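Local coordinates for MsStt7d protein (Micromonas, PDB 4IX3) that probably acts as a protein kinase that uses ATP to phosphorylate proteins, this piece being its catalytic domain with magnesium bound, at residues A192-C195 against L196-E200; N203-G207 against D208-D212; L260-V263 against G264-T267. All blocks are in the same frame, centred on the assembly; numbering follows the deposited sequence.

Contact 1: A192-C195 against L196-E200; sequences AALC and LPLPE
L194 lies against the carbonyl oxygens of L196, L198 and E200, just where the activation segment of the protein kinase fold leaves its short strand 193-194. The segment begins near the magnesium-binding D188; strand 193-194 pairs antiparallel with strand 164-165, and residues 196-200 then swing out to the surface. Van der Waals contact of L194 carbons with backbone oxygens makes up most of the meeting. CG lies 3.6 Å from L196 O, and the CD2 branch lies 3.6 Å from E200 O, with L198 O somewhat farther from the same methyl. A chi1 of -180° sets CG of L194 opposite the backbone N and carries both methyls to the turn. Between methyls there is less: L194 CD1 and L198 CD1 approach to 4.5 Å, a loose touch; L198 is exposed and also meets a crystal neighbour. L194 packs as well on V164, L202 and H72, the last from helix 59-76, so this leucine joins the turn to the body of the kinase. L196 keeps close to its predecessor, its CD2 alongside C195 O at 3.6 Å, while the C195 side chain touches V165 and W240. The backbone turns twice. First comes an inverse gamma turn centred on P197, with a weak hydrogen bond of 2.9 Å from L198 N to L196 O; then the cis peptide before P199 redirects the chain again. L194 and L202 are joined by backbone hydrogen bonding. One polar atom is buried here without a partner in the model: the amide N of L196.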
loop_
_atom_site.group_PDB
_atom_site.type_symbol
_atom_site.label_atom_id
_atom_site.label_comp_id
_atom_site.label_asym_id
_atom_site.label_seq_id
_atom_site.Cartn_x
_atom_site.Cartn_y
_atom_site.Cartn_z
ATOM N N ALA B 192 5.487 5.734 11.933
ATOM C CA ALA B 192 6.120 6.476 12.974
ATOM C C ALA B 192 7.533 5.976 13.261
ATOM O O ALA B 192 7.866 4.777 13.101
ATOM C CB ALA B 192 5.282 6.387 14.234
ATOM N N ALA B 193 8.366 6.893 13.717
ATOM C CA ALA B 193 9.744 6.589 14.091
ATOM C C ALA B 193 9.971 6.807 15.574
ATOM O O ALA B 193 9.490 7.802 16.134
ATOM C CB ALA B 193 10.770 7.393 13.289
ATOM N N LEU B 194 10.640 5.862 16.221
ATOM C CA LEU B 194 11.254 6.140 17.530
ATOM C C LEU B 194 12.701 6.617 17.363
ATOM O O LEU B 194 13.536 5.896 16.801
ATOM C CB LEU B 194 11.166 4.909 18.463
ATOM C CG LEU B 194 11.782 5.118 19.845
ATOM C CD1 LEU B 194 11.130 6.269 20.597
ATOM C CD2 LEU B 194 11.709 3.807 20.629
ATOM N N CYS B 195 12.921 7.901 17.646
ATOM C CA CYS B 195 14.132 8.570 17.169
ATOM C C CYS B 195 15.200 8.686 18.225
ATOM O O CYS B 195 16.239 9.280 17.971
ATOM C CB CYS B 195 13.763 9.981 16.715
ATOM S SG CYS B 195 12.559 9.985 15.393
ATOM N N LEU B 196 14.934 8.181 19.425
ATOM C CA LEU B 196 15.944 8.145 20.454
ATOM C C LEU B 196 16.148 6.694 20.872
ATOM O O LEU B 196 15.251 5.858 20.696
ATOM C CB LEU B 196 15.502 9.005 21.648
ATOM C CG LEU B 196 15.339 10.493 21.338
ATOM C CD1 LEU B 196 14.612 11.146 22.498
ATOM C CD2 LEU B 196 16.656 11.184 21.020
ATOM N N PRO B 197 17.332 6.396 21.418
ATOM C CA PRO B 197 17.606 5.005 21.756
ATOM C C PRO B 197 16.956 4.642 23.091
ATOM O O PRO B 197 17.594 4.670 24.133
ATOM C CB PRO B 197 19.135 4.953 21.836
ATOM C CG PRO B 197 19.564 6.355 22.145
ATOM C CD PRO B 197 18.455 7.288 21.764
ATOM N N LEU B 198 15.677 4.297 23.056
ATOM C CA LEU B 198 14.921 4.070 24.281
ATOM C C LEU B 198 14.278 2.687 24.235
ATOM O O LEU B 198 13.050 2.588 24.299
ATOM C CB LEU B 198 13.844 5.147 24.422
ATOM C CG LEU B 198 14.318 6.601 24.392
ATOM C CD1 LEU B 198 13.142 7.566 24.402
ATOM C CD2 LEU B 198 15.247 6.884 25.568
ATOM N N PRO B 199 15.083 1.615 24.085
ATOM C CA PRO B 199 16.543 1.491 24.067
ATOM C C PRO B 199 17.190 1.540 22.675
ATOM O O PRO B 199 18.406 1.729 22.564
ATOM C CB PRO B 199 16.755 0.102 24.661
ATOM C CG PRO B 199 15.611 -0.674 24.090
ATOM C CD PRO B 199 14.445 0.285 24.128
ATOM N N GLU B 200 16.385 1.435 21.621
ATOM C CA GLU B 200 16.909 1.472 20.253
ATOM C C GLU B 200 15.970 2.284 19.400
ATOM O O GLU B 200 14.742 2.251 19.590
ATOM C CB GLU B 200 17.017 0.068 19.659
ATOM C CG GLU B 200 17.940 -0.850 20.456
ATOM C CD GLU B 200 18.328 -2.087 19.684
ATOM O OE1 GLU B 200 17.766 -2.307 18.586
ATOM O OE2 GLU B 200 19.199 -2.834 20.184
#

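Contact 2: N203-G207 against D208-D212; sequences NYYPG and DGPAD
From Y205 to P210 the backbone makes a wide bend through two glycines, G207 at phi/psi 99/173° and G209, and brings the chain round to the hydroxyl end of the Y205 ring. At G207 a side chain would jam against both the preceding carbonyl oxygen and the N of D208. Past it, G207 O and D208 O, two acceptors with no hydrogen bond between them, stand 3.1 Å apart. The Y205 side chain spans the inside of the curve. Its CG sits between the backbone N and the carbonyl carbon (chi1 46°), which directs the ring across the bend rather than out from it. D208 O meets one edge of the ring in its plane, 3.6 Å from CE1, while N203 OD1 lies in plane at another edge, nearest CE2. The phenol OH rests 3.2 Å from G209 CA, and a side chain on that residue would collide with it. The same OH lies 3.4 Å from P210 CD, where the tyrosine and proline side chains cross at a slant. All this belongs to the activation segment of the kinase fold: P210 is about 7 Å from a bound magnesium ion, side chain to ion, and its carbonyl takes a weak hydrogen bond from R167, which also touches Y205 and directly precedes the metal ligand D168. Cut back to an alanine, position Y205 would probably leave a gap inside the bend, with G209 and P210 losing the phenol they pack on. D208 is exposed, its bond to CB leading away from 203-207. Farther on, D212 forms salt bridges through OD2 with R214 and K170, and A211 packs on M57 of the second subunit.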
loop_
_atom_site.group_PDB
_atom_site.type_symbol
_atom_site.label_atom_id
_atom_site.label_comp_id
_atom_site.label_asym_id
_atom_site.label_seq_id
_atom_site.Cartn_x
_atom_site.Cartn_y
_atom_site.Cartn_z
ATOM N N ASN B 203 12.461 2.357 12.942
ATOM C CA ASN B 203 11.928 2.927 11.709
ATOM C C ASN B 203 12.500 4.328 11.375
ATOM O O ASN B 203 11.786 5.220 10.870
ATOM C CB ASN B 203 10.396 2.895 11.759
ATOM C CG ASN B 203 9.747 2.977 10.389
ATOM O OD1 ASN B 203 10.270 2.440 9.422
ATOM N ND2 ASN B 203 8.588 3.628 10.304
ATOM N N TYR B 204 13.781 4.500 11.685
ATOM C CA TYR B 204 14.441 5.800 11.657
ATOM C C TYR B 204 15.751 5.648 10.894
ATOM O O TYR B 204 16.623 4.909 11.317
ATOM C CB TYR B 204 14.721 6.184 13.100
ATOM C CG TYR B 204 15.231 7.591 13.335
ATOM C CD1 TYR B 204 14.650 8.679 12.682
ATOM C CD2 TYR B 204 16.274 7.829 14.205
ATOM C CE1 TYR B 204 15.067 9.978 12.951
ATOM C CE2 TYR B 204 16.726 9.123 14.479
ATOM C CZ TYR B 204 16.092 10.202 13.875
ATOM O OH TYR B 204 16.468 11.516 14.166
ATOM N N TYR B 205 15.860 6.294 9.739
ATOM C CA TYR B 205 16.945 6.019 8.784
ATOM C C TYR B 205 17.149 7.270 7.935
ATOM O O TYR B 205 16.202 8.064 7.836
ATOM C CB TYR B 205 16.600 4.785 7.922
ATOM C CG TYR B 205 15.176 4.803 7.381
ATOM C CD1 TYR B 205 14.854 5.551 6.247
ATOM C CD2 TYR B 205 14.135 4.140 8.047
ATOM C CE1 TYR B 205 13.557 5.579 5.761
ATOM C CE2 TYR B 205 12.827 4.194 7.585
ATOM C CZ TYR B 205 12.543 4.915 6.437
ATOM O OH TYR B 205 11.253 5.002 5.937
ATOM N N PRO B 206 18.360 7.474 7.353
ATOM C CA PRO B 206 18.527 8.648 6.501
ATOM C C PRO B 206 17.804 8.411 5.189
ATOM O O PRO B 206 17.718 7.263 4.713
ATOM C CB PRO B 206 20.040 8.737 6.243
ATOM C CG PRO B 206 20.674 7.754 7.169
ATOM C CD PRO B 206 19.623 6.740 7.536
ATOM N N GLY B 207 17.318 9.499 4.595
ATOM C CA GLY B 207 16.702 9.423 3.274
ATOM C C GLY B 207 15.190 9.383 3.287
ATOM O O GLY B 207 14.552 9.308 4.355
ATOM N N ASP B 208 14.596 9.469 2.101
ATOM C CA ASP B 208 13.145 9.498 1.967
ATOM C C ASP B 208 12.533 8.250 2.628
ATOM O O ASP B 208 13.149 7.162 2.596
ATOM C CB ASP B 208 12.673 9.731 0.510
ATOM C CG ASP B 208 13.160 11.085 -0.101
ATOM O OD1 ASP B 208 13.514 12.012 0.655
ATOM O OD2 ASP B 208 13.140 11.285 -1.345
ATOM N N GLY B 209 11.367 8.404 3.258
ATOM C CA GLY B 209 10.537 7.240 3.714
ATOM C C GLY B 209 9.187 7.402 3.049
ATOM O O GLY B 209 9.068 8.308 2.207
ATOM N N PRO B 210 8.141 6.675 3.533
ATOM C CA PRO B 210 6.793 6.807 2.954
ATOM C C PRO B 210 6.371 8.188 3.460
ATOM O O PRO B 210 6.905 8.703 4.443
ATOM C CB PRO B 210 6.000 5.662 3.611
ATOM C CG PRO B 210 6.691 5.519 4.933
ATOM C CD PRO B 210 8.139 5.871 4.766
ATOM N N ALA B 211 5.569 8.880 2.688
ATOM C CA ALA B 211 5.134 10.183 3.124
ATOM C C ALA B 211 3.896 10.325 2.288
ATOM O O ALA B 211 3.875 9.948 1.105
ATOM C CB ALA B 211 6.173 11.277 2.789
ATOM N N ASP B 212 2.876 10.928 2.878
ATOM C CA ASP B 212 1.736 11.310 2.096
ATOM C C ASP B 212 2.131 12.643 1.444
ATOM O O ASP B 212 2.415 13.603 2.152
ATOM C CB ASP B 212 0.560 11.513 3.046
ATOM C CG ASP B 212 -0.732 11.755 2.315
ATOM O OD1 ASP B 212 -0.683 12.512 1.315
ATOM O OD2 ASP B 212 -1.817 11.329 2.787
#

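Contact 3: L260-V263 against G264-T267; sequences LAVV and GLRT
At the C-terminal end of helix 246-261, a long helix of the kinase C-terminal lobe, the chain makes a short 3-10 turn, and R266 folds back to L260 in the helix it has just left. R266 CG is anti to the carbonyl carbon (chi1 -67°) and the chain is extended from there to NE, enough to reach the last helical carbonyls. NH2 donates to L260 O over 2.8 Å at 162°, the oxygen lying in the guanidinium plane, and NE adds a bond to Q259 O. V263 CG2 lies over one face of the guanidinium, toward its rim, 3.9 Å from NH1. NH2 also bonds T127 OG1, so the arginine joins the helix end to a neighbouring part of the lobe. Two backbone bonds set the turn: L265 N to V262 O at 2.8 Å and R266 N to V263 O at 3.0 Å. L265 CD1 packs 3.8 Å from V262 CB, with M299 against both side chains. Helix-end carbonyls taken up by a returning arginine thus lead into a 3-10 turn linking two helices of the C-terminal lobe, with T267 OG1 bonding G270 N as N-cap of helix 268-280.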
loop_
_atom_site.group_PDB
_atom_site.type_symbol
_atom_site.label_atom_id
_atom_site.label_comp_id
_atom_site.label_asym_id
_atom_site.label_seq_id
_atom_site.Cartn_x
_atom_site.Cartn_y
_atom_site.Cartn_z
ATOM N N LEU B 260 -8.550 23.027 8.422
ATOM C CA LEU B 260 -9.584 23.348 9.411
ATOM C C LEU B 260 -10.018 24.814 9.271
ATOM O O LEU B 260 -11.191 25.102 9.439
ATOM C CB LEU B 260 -9.051 23.081 10.821
ATOM C CG LEU B 260 -8.735 21.599 11.063
ATOM C CD1 LEU B 260 -8.164 21.512 12.454
ATOM C CD2 LEU B 260 -10.017 20.800 10.891
ATOM N N ALA B 261 -9.049 25.702 9.050
ATOM C CA ALA B 261 -9.310 27.144 9.058
ATOM C C ALA B 261 -10.056 27.653 7.830
ATOM O O ALA B 261 -10.772 28.657 7.945
ATOM C CB ALA B 261 -7.988 27.886 9.221
ATOM N N VAL B 262 -9.889 27.000 6.673
ATOM C CA VAL B 262 -10.391 27.557 5.387
ATOM C C VAL B 262 -11.175 26.473 4.659
ATOM O O VAL B 262 -10.561 25.475 4.212
ATOM C CB VAL B 262 -9.259 28.065 4.489
ATOM C CG1 VAL B 262 -9.808 28.750 3.240
ATOM C CG2 VAL B 262 -8.327 29.000 5.255
ATOM N N VAL B 263 -12.504 26.611 4.622
ATOM C CA VAL B 263 -13.396 25.585 4.041
ATOM C C VAL B 263 -12.888 25.179 2.648
ATOM O O VAL B 263 -12.854 23.982 2.312
ATOM C CB VAL B 263 -14.891 25.991 4.040
ATOM C CG1 VAL B 263 -15.733 24.973 3.275
ATOM C CG2 VAL B 263 -15.368 26.137 5.482
ATOM N N GLY B 264 -12.554 26.162 1.831
ATOM C CA GLY B 264 -12.114 25.864 0.463
ATOM C C GLY B 264 -10.789 25.120 0.358
ATOM O O GLY B 264 -10.477 24.596 -0.735
ATOM N N LEU B 265 -10.012 25.006 1.456
ATOM C CA LEU B 265 -8.799 24.204 1.392
ATOM C C LEU B 265 -9.035 22.770 1.856
ATOM O O LEU B 265 -8.067 22.012 1.949
ATOM C CB LEU B 265 -7.681 24.833 2.210
ATOM C CG LEU B 265 -7.340 26.271 1.765
ATOM C CD1 LEU B 265 -6.225 26.831 2.634
ATOM C CD2 LEU B 265 -6.977 26.299 0.284
ATOM N N ARG B 266 -10.287 22.399 2.128
ATOM C CA ARG B 266 -10.553 21.046 2.666
ATOM C C ARG B 266 -10.511 19.938 1.619
ATOM O O ARG B 266 -10.468 18.765 1.974
ATOM C CB ARG B 266 -11.882 21.001 3.435
ATOM C CG ARG B 266 -11.745 21.863 4.691
ATOM C CD ARG B 266 -13.017 21.942 5.483
ATOM N NE ARG B 266 -12.791 22.715 6.706
ATOM C CZ ARG B 266 -13.782 23.074 7.535
ATOM N NH1 ARG B 266 -15.040 22.687 7.299
ATOM N NH2 ARG B 266 -13.540 23.821 8.616
ATOM N N THR B 267 -10.626 20.294 0.335
ATOM C CA THR B 267 -10.502 19.277 -0.700
ATOM C C THR B 267 -9.011 19.105 -0.969
ATOM O O THR B 267 -8.200 19.998 -0.700
ATOM C CB THR B 267 -11.159 19.762 -1.986
ATOM O OG1 THR B 267 -10.559 21.003 -2.361
ATOM C CG2 THR B 267 -12.629 19.958 -1.786
#

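Following the chain from the N terminus, the three contacts come in series, and none nests within or crosses another. Each closes only a local turn, its two halves being consecutive. Contact 1 turns the activation segment outward just after strand 193-194 and packs on helix 59-76. A few residues on, contact 2 makes the second bend of the same segment, with P210 near the magnesium ion. The two touch: A192 O and N203 ND2 lie 3.1 Å apart, a probable hydrogen bond, and C195 SG packs on the ring of Y204. Contact 3 lies at the C-terminal end of helix 246-261, its centre 34 Å from that of contact 1 and across the chain's centre, and joins that helix to helix 268-280.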